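ESAT-6-like protein EsxG (Mycobacterium smegmatis, PDB 3Q4H) probably pairs with a second small WXG100 protein of the ESAT-6 kind, forming a helical complex that is secreted by the mycobacterium. Local coordinates at residues A73-I77 with G78-S82. Residues are numbered along the deposited sequence; the frame is centred on the assembly and turned at random.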
loop_
_atom_site.group_PDB
_atom_site.type_symbol
_atom_site.label_atom_id
_atom_site.label_comp_id
_atom_site.label_asym_id
_atom_site.label_seq_id
_atom_site.Cartn_x
_atom_site.Cartn_y
_atom_site.Cartn_z
ATOM N N ALA A 73 -7.380 7.477 -7.841
ATOM C CA ALA A 73 -6.356 6.619 -8.416
ATOM C C ALA A 73 -6.572 5.166 -7.990
ATOM O O ALA A 73 -6.491 4.255 -8.814
ATOM C CB ALA A 73 -4.983 7.088 -8.003
ATOM N N GLN A 74 -6.859 4.966 -6.701
ATOM C CA GLN A 74 -7.011 3.632 -6.134
ATOM C C GLN A 74 -8.083 2.821 -6.848
ATOM O O GLN A 74 -7.865 1.650 -7.180
ATOM C CB GLN A 74 -7.331 3.703 -4.637
ATOM C CG GLN A 74 -6.181 4.207 -3.740
ATOM C CD GLN A 74 -5.039 3.208 -3.584
ATOM O OE1 GLN A 74 -4.702 2.492 -4.513
ATOM N NE2 GLN A 74 -4.437 3.170 -2.404
ATOM N N LEU A 75 -9.239 3.435 -7.078
ATOM C CA LEU A 75 -10.342 2.745 -7.749
ATOM C C LEU A 75 -10.029 2.385 -9.217
ATOM O O LEU A 75 -10.506 1.370 -9.726
ATOM C CB LEU A 75 -11.623 3.581 -7.674
ATOM C CG LEU A 75 -12.251 3.755 -6.283
ATOM C CD1 LEU A 75 -13.336 4.864 -6.300
ATOM C CD2 LEU A 75 -12.829 2.434 -5.750
ATOM N N ASN A 76 -9.218 3.206 -9.876
ATOM C CA ASN A 76 -8.895 3.028 -11.290
ATOM C C ASN A 76 -7.685 2.141 -11.567
ATOM O O ASN A 76 -7.731 1.309 -12.469
ATOM C CB ASN A 76 -8.678 4.392 -11.952
ATOM C CG ASN A 76 -9.977 5.049 -12.362
ATOM O OD1 ASN A 76 -10.776 4.454 -13.087
ATOM N ND2 ASN A 76 -10.196 6.276 -11.911
ATOM N N ILE A 77 -6.601 2.333 -10.816
ATOM C CA ILE A 77 -5.330 1.644 -11.094
ATOM C C ILE A 77 -4.567 1.220 -9.833
ATOM O O ILE A 77 -3.370 0.964 -9.889
ATOM C CB ILE A 77 -4.379 2.529 -11.967
ATOM C CG1 ILE A 77 -4.063 3.846 -11.254
ATOM C CG2 ILE A 77 -4.989 2.817 -13.327
ATOM C CD1 ILE A 77 -2.927 4.630 -11.881
ATOM N N GLY A 78 -5.256 1.120 -8.701
ATOM C CA GLY A 78 -4.579 0.952 -7.427
ATOM C C GLY A 78 -5.110 -0.211 -6.632
ATOM O O GLY A 78 -5.510 -1.228 -7.192
ATOM N N ASP A 79 -5.101 -0.055 -5.311
ATOM C CA ASP A 79 -5.474 -1.129 -4.392
ATOM C C ASP A 79 -6.802 -1.788 -4.744
ATOM O O ASP A 79 -6.891 -3.015 -4.763
ATOM C CB ASP A 79 -5.540 -0.630 -2.954
ATOM C CG ASP A 79 -5.618 -1.765 -1.968
ATOM O OD1 ASP A 79 -4.617 -2.496 -1.862
ATOM O OD2 ASP A 79 -6.670 -1.951 -1.310
ATOM N N ALA A 80 -7.820 -0.970 -5.009
ATOM C CA ALA A 80 -9.171 -1.457 -5.294
ATOM C C ALA A 80 -9.229 -2.096 -6.671
ATOM O O ALA A 80 -9.815 -3.157 -6.841
ATOM C CB ALA A 80 -10.171 -0.322 -5.202
ATOM N N ALA A 81 -8.618 -1.447 -7.654
ATOM C CA ALA A 81 -8.564 -1.997 -8.991
ATOM C C ALA A 81 -7.979 -3.412 -8.941
ATOM O O ALA A 81 -8.601 -4.358 -9.435
ATOM C CB ALA A 81 -7.755 -1.103 -9.901
ATOM N N SER A 82 -6.811 -3.557 -8.316
ATOM C CA SER A 82 -6.123 -4.844 -8.240
ATOM C C SER A 82 -6.979 -5.922 -7.564
ATOM O O SER A 82 -7.037 -7.065 -8.040
ATOM C CB SER A 82 -4.810 -4.704 -7.485
ATOM O OG SER A 82 -5.060 -4.430 -6.117
#
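The side-chain amide of Q74 reaches across to the first turn of helix 79-94, where D79 N stands on one side of its plane. The D79 N-H points almost straight at OE1, with 2.7 Å between D79 N and Q74 OE1 and an N-H...O angle of 165°. It comes 42° out of the carbonyl plane, however, and thus not along a lone pair. The amide and the D79 carboxylate are turned 65° against each other, and it is D79 CB that the amide meets, 3.6 Å from Q74 OE1. A bend at the second torsion brings the glutamine chain back to this backbone N-H. Q74 OE1 also lies 3.3 Å from G78 CA, over the glycine backbone.

Within the helix break, the Q74 backbone carbonyl links the two helices: Q74 O accepts A81 N, in the carbonyl plane, at 3.2 Å and, weakly, G78 N. G78 is the N-cap residue of the new helix. A81 turns its methyl onto the end of the preceding helix, with A81 CB 3.5 Å from N76 O. On the more open side, L75 CD2 touches A80 CB at 3.9 Å. One turn into the new helix, S82 OG donates to D79 O.

This break divides the second arm of the helical hairpin into helices 47-77 and 79-94, both running beside helix 8-38. Q74 NE2 donates to G20 O there, while A81 and S82 pack on E16. The D79 carboxylate faces the second copy of EsxG, forming a salt bridge with its R27 and accepting from its Q74 NE2. A73 packs on an aromatic side chain of another protein's chain in the assembly.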